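Outer membrane protein Omp121 (Bacteroides thetaiotaomicron, PDB 5FQ8) probably imports nutrients, with peptides the likely cargo, across the outer membrane as the TonB-dependent SusC-like barrel of a SusCD complex. Local coordinates at residues 632-637 and 687-691; 677-681 and 738-742; 248-252 and 280-284. The contacts are given in a common frame with arbitrary orientation. Numbering follows the deposited sequence.

Contact 1 (632-637 and 687-691); sequences GNVLGS and YTAQN. With MG (magnesium ion), chain L.
A short parallel beta ladder, built on loop strands of the TonB-dependent barrel, runs into a magnesium site shared with the lipoprotein partner. Strands 629-635 and 689-693 pair in register, Val634 with Ala689 (CA-CA 4.8 Å) and Leu635 with Gln690 (4.6 Å). Leu635 N donates to Ala689 O (2.8 Å), and Asn691 N to Leu635 O (3.2 Å), both nearly straight. At the start of the ladder Asn633 O accepts from Thr688 N at 2.8 Å and Thr688 OG1 at 3.2 Å, with a weak third bond from Ala689 N at 3.4 Å. Leu635 (chi1 t, chi2 p) lays CD1 over the face of Tyr687 (chi1 m), 3.7 Å from the ring centroid, a CH-pi contact; Val634 and Ala689 share the other sheet face, CG2 to CB 4.2 Å. Ala631 O and a backbone atom of the lipoprotein chain help ligate the magnesium ion, together with two waters at 2.0 Å and, from Asn633 (chi1 m), OD1 at 2.2 Å.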
loop_
_atom_site.group_PDB
_atom_site.type_symbol
_atom_site.label_atom_id
_atom_site.label_comp_id
_atom_site.label_asym_id
_atom_site.label_seq_id
_atom_site.Cartn_x
_atom_site.Cartn_y
_atom_site.Cartn_z
ATOM N N GLY B 632 -5.282 18.999 14.096
ATOM C CA GLY B 632 -3.940 19.091 13.549
ATOM C C GLY B 632 -3.014 19.864 14.465
ATOM O O GLY B 632 -3.409 20.835 15.112
ATOM N N ASN B 633 -1.765 19.437 14.506
ATOM C CA ASN B 633 -0.882 20.000 15.507
ATOM C C ASN B 633 -0.306 21.351 15.130
ATOM O O ASN B 633 0.417 21.926 15.946
ATOM C CB ASN B 633 0.251 19.032 15.797
ATOM C CG ASN B 633 -0.212 17.810 16.514
ATOM O OD1 ASN B 633 -1.403 17.608 16.721
ATOM N ND2 ASN B 633 0.726 16.974 16.898
ATOM N N VAL B 634 -0.600 21.883 13.946
ATOM C CA VAL B 634 -0.018 23.140 13.489
ATOM C C VAL B 634 -1.125 24.168 13.352
ATOM O O VAL B 634 -1.960 24.078 12.456
ATOM C CB VAL B 634 0.742 22.972 12.174
ATOM C CG1 VAL B 634 1.152 24.327 11.652
ATOM C CG2 VAL B 634 1.939 22.095 12.384
ATOM N N LEU B 635 -1.101 25.166 14.208
ATOM C CA LEU B 635 -2.190 26.119 14.277
ATOM C C LEU B 635 -2.165 27.014 13.059
ATOM O O LEU B 635 -1.153 27.648 12.773
ATOM C CB LEU B 635 -2.066 26.944 15.552
ATOM C CG LEU B 635 -3.142 27.961 15.886
ATOM C CD1 LEU B 635 -4.470 27.259 16.002
ATOM C CD2 LEU B 635 -2.780 28.624 17.176
ATOM N N GLY B 636 -3.262 27.070 12.339
ATOM C CA GLY B 636 -3.333 27.963 11.210
ATOM C C GLY B 636 -3.496 29.400 11.648
ATOM O O GLY B 636 -3.790 29.699 12.799
ATOM N N SER B 637 -3.298 30.313 10.704
ATOM C CA SER B 637 -3.377 31.736 10.993
ATOM C C SER B 637 -3.919 32.445 9.774
ATOM O O SER B 637 -3.425 32.227 8.669
ATOM C CB SER B 637 -2.009 32.309 11.366
ATOM O OG SER B 637 -2.077 33.715 11.499
ATOM N N TYR B 687 -1.316 22.755 20.444
ATOM C CA TYR B 687 -0.631 22.642 19.172
ATOM C C TYR B 687 0.868 22.645 19.424
ATOM O O TYR B 687 1.329 23.156 20.441
ATOM C CB TYR B 687 -1.022 23.780 18.252
ATOM C CG TYR B 687 -2.509 23.961 18.044
ATOM C CD1 TYR B 687 -3.309 24.524 19.025
ATOM C CD2 TYR B 687 -3.103 23.601 16.851
ATOM C CE1 TYR B 687 -4.659 24.709 18.823
ATOM C CE2 TYR B 687 -4.447 23.781 16.645
ATOM C CZ TYR B 687 -5.216 24.334 17.633
ATOM O OH TYR B 687 -6.554 24.511 17.417
ATOM N N THR B 688 1.619 22.040 18.513
ATOM C CA THR B 688 3.070 22.023 18.609
ATOM C C THR B 688 3.735 23.109 17.790
ATOM O O THR B 688 4.957 23.265 17.871
ATOM C CB THR B 688 3.622 20.698 18.140
ATOM O OG1 THR B 688 2.986 20.354 16.911
ATOM C CG2 THR B 688 3.350 19.662 19.125
ATOM N N ALA B 689 2.972 23.842 16.992
ATOM C CA ALA B 689 3.541 24.927 16.218
ATOM C C ALA B 689 2.425 25.866 15.828
ATOM O O ALA B 689 1.263 25.477 15.767
ATOM C CB ALA B 689 4.271 24.416 14.979
ATOM N N GLN B 690 2.787 27.111 15.585
ATOM C CA GLN B 690 1.851 28.088 15.065
ATOM C C GLN B 690 2.502 28.772 13.887
ATOM O O GLN B 690 3.671 29.144 13.958
ATOM C CB GLN B 690 1.446 29.114 16.113
ATOM C CG GLN B 690 0.488 30.136 15.564
ATOM C CD GLN B 690 0.111 31.196 16.552
ATOM O OE1 GLN B 690 -0.718 32.050 16.264
ATOM N NE2 GLN B 690 0.723 31.161 17.722
ATOM N N ASN B 691 1.764 28.907 12.796
ATOM C CA ASN B 691 2.278 29.610 11.632
ATOM C C ASN B 691 2.193 31.103 11.884
ATOM O O ASN B 691 1.101 31.634 12.099
ATOM C CB ASN B 691 1.479 29.241 10.388
ATOM C CG ASN B 691 1.587 27.791 10.034
ATOM O OD1 ASN B 691 2.552 27.121 10.377
ATOM N ND2 ASN B 691 0.594 27.296 9.320
HETATM MG MG MG L . -3.337 17.472 17.667
HETATM O O HOH W 1 -3.575 19.466 17.733
HETATM O O HOH W 2 -3.023 31.807 14.639
HETATM O O HOH W 3 0.230 34.239 12.993
HETATM O O HOH W 4 -3.392 15.504 17.136
#

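Contact 2 (677-681 and 738-742); sequences FSLAM and LGGIT
Leu738 and Thr742 stand at the two ends of a bend and reach the same strand end, 677-681, at different points. Nearest CA pairs are Met681 with Leu738 (5.7 Å) and Ala680 with Thr742 (5.4 Å). Leu738, chi1 m and chi2 p, points its CB toward the strand and sets CD2 3.1 Å from Ala680 O, 3.8 Å from Met681 CB and 4.1 Å from Leu679 CD2. Leu679 (t, p) starts out sideways, but its end comes back across, CD1 lying 3.7 Å from Thr742 CB. Met681 is extended, all three chi angles t. Thr742, chi1 t, directs OG1 to Ala680 N at 3.4 Å, a weak hydrogen bond; the same OG1 lies 3.5 Å from Ala680 CB and 3.8 Å from Phe677 CE2, at the edge of that ring (chi1 t). Between these two anchors the chain swings away through Gly739, where at phi 92° and psi 170° a CB would run into Leu738 O, and Gly740. Backbone hydrogen bonds of 677-681 go instead to 688-692, and Thr742 pairs with Ala755, so side chains do most of the joining: a barrel strand, at its end, packs against the edge of the separate antiparallel sheet inserted between barrel strands 716-731 and 802-812.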
loop_
_atom_site.group_PDB
_atom_site.type_symbol
_atom_site.label_atom_id
_atom_site.label_comp_id
_atom_site.label_asym_id
_atom_site.label_seq_id
_atom_site.Cartn_x
_atom_site.Cartn_y
_atom_site.Cartn_z
ATOM N N PHE B 677 6.366 30.897 8.796
ATOM C CA PHE B 677 7.098 29.732 9.250
ATOM C C PHE B 677 6.297 29.055 10.346
ATOM O O PHE B 677 5.616 29.727 11.120
ATOM C CB PHE B 677 8.485 30.158 9.747
ATOM C CG PHE B 677 9.260 29.072 10.400
ATOM C CD1 PHE B 677 9.862 28.095 9.655
ATOM C CD2 PHE B 677 9.414 29.051 11.757
ATOM C CE1 PHE B 677 10.585 27.106 10.244
ATOM C CE2 PHE B 677 10.134 28.059 12.360
ATOM C CZ PHE B 677 10.729 27.077 11.593
ATOM N N SER B 678 6.361 27.728 10.391
ATOM C CA SER B 678 5.665 26.961 11.426
ATOM C C SER B 678 6.531 26.971 12.669
ATOM O O SER B 678 7.357 26.087 12.888
ATOM C CB SER B 678 5.376 25.551 10.946
ATOM O OG SER B 678 4.254 25.536 10.077
ATOM N N LEU B 679 6.307 27.974 13.510
ATOM C CA LEU B 679 7.156 28.237 14.664
ATOM C C LEU B 679 6.822 27.324 15.833
ATOM O O LEU B 679 5.654 27.110 16.147
ATOM C CB LEU B 679 6.984 29.687 15.091
ATOM C CG LEU B 679 8.005 30.236 16.060
ATOM C CD1 LEU B 679 9.366 30.034 15.465
ATOM C CD2 LEU B 679 7.713 31.691 16.273
ATOM N N ALA B 680 7.853 26.824 16.509
ATOM C CA ALA B 680 7.639 25.876 17.600
ATOM C C ALA B 680 6.858 26.504 18.745
ATOM O O ALA B 680 6.973 27.697 19.020
ATOM C CB ALA B 680 8.968 25.342 18.117
ATOM N N MET B 681 6.052 25.681 19.410
ATOM C CA MET B 681 5.133 26.129 20.445
ATOM C C MET B 681 4.959 25.022 21.469
ATOM O O MET B 681 5.142 23.839 21.164
ATOM C CB MET B 681 3.786 26.503 19.852
ATOM C CG MET B 681 2.917 27.359 20.699
ATOM S SD MET B 681 1.598 27.884 19.666
ATOM C CE MET B 681 0.721 28.969 20.696
ATOM N N LEU B 738 6.435 32.902 21.929
ATOM C CA LEU B 738 6.610 31.461 21.870
ATOM C C LEU B 738 8.019 31.034 22.228
ATOM O O LEU B 738 8.398 29.900 21.931
ATOM C CB LEU B 738 6.265 30.938 20.481
ATOM C CG LEU B 738 4.832 30.659 20.063
ATOM C CD1 LEU B 738 4.001 31.912 19.994
ATOM C CD2 LEU B 738 4.869 29.991 18.718
ATOM N N GLY B 739 8.794 31.900 22.873
ATOM C CA GLY B 739 10.196 31.640 23.106
ATOM C C GLY B 739 11.052 32.219 21.998
ATOM O O GLY B 739 10.569 32.661 20.954
ATOM N N GLY B 740 12.353 32.225 22.223
ATOM C CA GLY B 740 13.190 32.789 21.189
ATOM C C GLY B 740 13.983 31.742 20.447
ATOM O O GLY B 740 15.079 32.022 19.963
ATOM N N ILE B 741 13.432 30.539 20.336
ATOM C CA ILE B 741 14.183 29.377 19.893
ATOM C C ILE B 741 13.232 28.485 19.123
ATOM O O ILE B 741 12.031 28.493 19.372
ATOM C CB ILE B 741 14.816 28.665 21.108
ATOM C CG1 ILE B 741 15.584 27.424 20.706
ATOM C CG2 ILE B 741 13.759 28.273 22.076
ATOM C CD1 ILE B 741 16.260 26.760 21.868
ATOM N N THR B 742 13.762 27.750 18.148
ATOM C CA THR B 742 12.942 26.848 17.350
ATOM C C THR B 742 13.836 25.862 16.623
ATOM O O THR B 742 14.848 26.240 16.065
ATOM C CB THR B 742 12.061 27.609 16.359
ATOM O OG1 THR B 742 11.177 26.695 15.718
ATOM C CG2 THR B 742 12.872 28.307 15.316
#

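Contact 3 (248-252 and 280-284). With CA (calcium ion), chain M.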
loop_
_atom_site.group_PDB
_atom_site.type_symbol
_atom_site.label_atom_id
_atom_site.label_comp_id
_atom_site.label_asym_id
_atom_site.label_seq_id
_atom_site.Cartn_x
_atom_site.Cartn_y
_atom_site.Cartn_z
ATOM N N PHE B 248 37.354 -2.686 0.531
ATOM C CA PHE B 248 35.983 -3.102 0.274
ATOM C C PHE B 248 35.442 -2.419 -0.962
ATOM O O PHE B 248 34.535 -2.939 -1.619
ATOM C CB PHE B 248 35.121 -2.801 1.500
ATOM C CG PHE B 248 33.653 -2.790 1.229
ATOM C CD1 PHE B 248 32.966 -3.961 1.036
ATOM C CD2 PHE B 248 32.958 -1.597 1.193
ATOM C CE1 PHE B 248 31.623 -3.941 0.791
ATOM C CE2 PHE B 248 31.616 -1.567 0.952
ATOM C CZ PHE B 248 30.941 -2.738 0.748
ATOM N N PHE B 249 36.007 -1.285 -1.310
ATOM C CA PHE B 249 35.487 -0.513 -2.413
ATOM C C PHE B 249 36.110 -0.952 -3.732
ATOM O O PHE B 249 37.173 -1.576 -3.783
ATOM C CB PHE B 249 35.716 0.970 -2.153
ATOM C CG PHE B 249 35.024 1.468 -0.916
ATOM C CD1 PHE B 249 35.619 1.343 0.322
ATOM C CD2 PHE B 249 33.777 2.047 -0.992
ATOM C CE1 PHE B 249 34.989 1.791 1.452
ATOM C CE2 PHE B 249 33.143 2.494 0.133
ATOM C CZ PHE B 249 33.748 2.371 1.358
ATOM N N ASP B 250 35.395 -0.663 -4.797
ATOM C CA ASP B 250 35.838 -0.908 -6.148
ATOM C C ASP B 250 36.307 0.411 -6.731
ATOM O O ASP B 250 36.490 1.402 -6.022
ATOM C CB ASP B 250 34.698 -1.476 -6.994
ATOM C CG ASP B 250 34.356 -2.898 -6.671
ATOM O OD1 ASP B 250 35.165 -3.594 -6.029
ATOM O OD2 ASP B 250 33.266 -3.316 -7.099
ATOM N N ALA B 251 36.446 0.455 -8.038
ATOM C CA ALA B 251 36.570 1.716 -8.739
ATOM C C ALA B 251 35.243 1.995 -9.410
ATOM O O ALA B 251 34.738 1.160 -10.159
ATOM C CB ALA B 251 37.702 1.666 -9.756
ATOM N N GLY B 252 34.652 3.137 -9.106
ATOM C CA GLY B 252 33.499 3.554 -9.865
ATOM C C GLY B 252 33.875 3.744 -11.316
ATOM O O GLY B 252 35.001 4.113 -11.636
ATOM N N ASP B 280 28.203 3.744 -12.386
ATOM C CA ASP B 280 28.164 2.683 -11.387
ATOM C C ASP B 280 29.348 2.959 -10.473
ATOM O O ASP B 280 30.481 2.624 -10.815
ATOM C CB ASP B 280 28.229 1.302 -12.028
ATOM C CG ASP B 280 28.186 0.161 -11.013
ATOM O OD1 ASP B 280 28.265 0.382 -9.790
ATOM O OD2 ASP B 280 28.092 -0.996 -11.454
ATOM N N GLY B 281 29.076 3.548 -9.309
ATOM C CA GLY B 281 30.097 4.120 -8.450
ATOM C C GLY B 281 30.921 3.089 -7.708
ATOM O O GLY B 281 30.893 1.892 -7.989
ATOM N N MET B 282 31.653 3.574 -6.713
ATOM C CA MET B 282 32.712 2.769 -6.121
ATOM C C MET B 282 32.223 1.749 -5.109
ATOM O O MET B 282 32.986 0.848 -4.762
ATOM C CB MET B 282 33.714 3.668 -5.435
ATOM C CG MET B 282 33.073 4.471 -4.367
ATOM S SD MET B 282 34.202 5.633 -3.675
ATOM C CE MET B 282 33.088 6.579 -2.684
ATOM N N ILE B 283 31.016 1.890 -4.582
ATOM C CA ILE B 283 30.522 0.854 -3.675
ATOM C C ILE B 283 30.221 -0.397 -4.486
ATOM O O ILE B 283 29.630 -0.288 -5.574
ATOM C CB ILE B 283 29.284 1.339 -2.932
ATOM C CG1 ILE B 283 29.530 2.701 -2.295
ATOM C CG2 ILE B 283 28.912 0.394 -1.843
ATOM C CD1 ILE B 283 28.296 3.353 -1.768
ATOM N N PRO B 284 30.618 -1.588 -4.022
ATOM C CA PRO B 284 30.446 -2.807 -4.823
ATOM C C PRO B 284 29.014 -3.067 -5.255
ATOM O O PRO B 284 28.080 -2.511 -4.678
ATOM C CB PRO B 284 30.942 -3.904 -3.879
ATOM C CG PRO B 284 31.838 -3.247 -2.962
ATOM C CD PRO B 284 31.335 -1.864 -2.769
HETATM CA CA CA M . 29.101 0.122 -7.695
HETATM O O HOH W 5 31.918 0.325 -11.028
#
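Phe248 begins the contact by turning its ring (chi1 t) so that Pro284 CD sits over one face, 4.0 Å from the centroid, a CH-pi contact; its carbonyl O is also only 3.0 Å from Pro284 CG. Tyr369 meets the Phe248 ring edge-to-face, and helices 330-335 and 368-374 cover the same apolar patch. Phe249, chi1 m, brings CD2 to 4.2 Å from Met282 CG and CE2 to 4.4 Å from Ile283 CG1, while Met282 SD lies obliquely 5.4 Å from its ring centroid, a Met-aromatic contact. Asp250 supplies the direct hydrogen bond between the segments, N to Met282 O at 2.8 Å. Ala251 turns its methyl away, but its O is bridged to Asp280 O by one water, at 3.1 and 2.7 Å. Gly252 lies so close, CA 3.3 Å from Asp280 O and 3.4 Å from Gly281 C, that a CB here would press on Gly281 CA and Met282 N. The loop packed this way wraps a calcium ion with Asp280 OD1 (2.3 Å), Gly281 O (2.5 Å) and Ile283 O (2.2 Å); Thr285 and Asp288 complete this calcium-binding loop, which connects barrel strands 268-280 and 289-303.

Contacts 1 and 2 are neighbours, their centres 11 Å apart, and their segments alternate along the chain. Strands 661-680 and 689-693 join them within one sheet: Gln690 O lies 2.9 Å from Leu679 N, and Asn691 OD1 2.3 Å from Ser678 OG, both probable hydrogen bonds. The magnesium ion of contact 1 is therefore not far from contact 2, about 12 Å from the Met681 side chain, and the lipoprotein chain packs on both contacts. Contact 3, with its calcium ion, closes earlier in the sequence and lies on the opposite side of the chain's centre, its centre about 46 Å from that of contact 1 and 44 Å from that of contact 2. The lipoprotein beside contact 3, BT_2262, is a different chain from the one that packs on contacts 1 and 2.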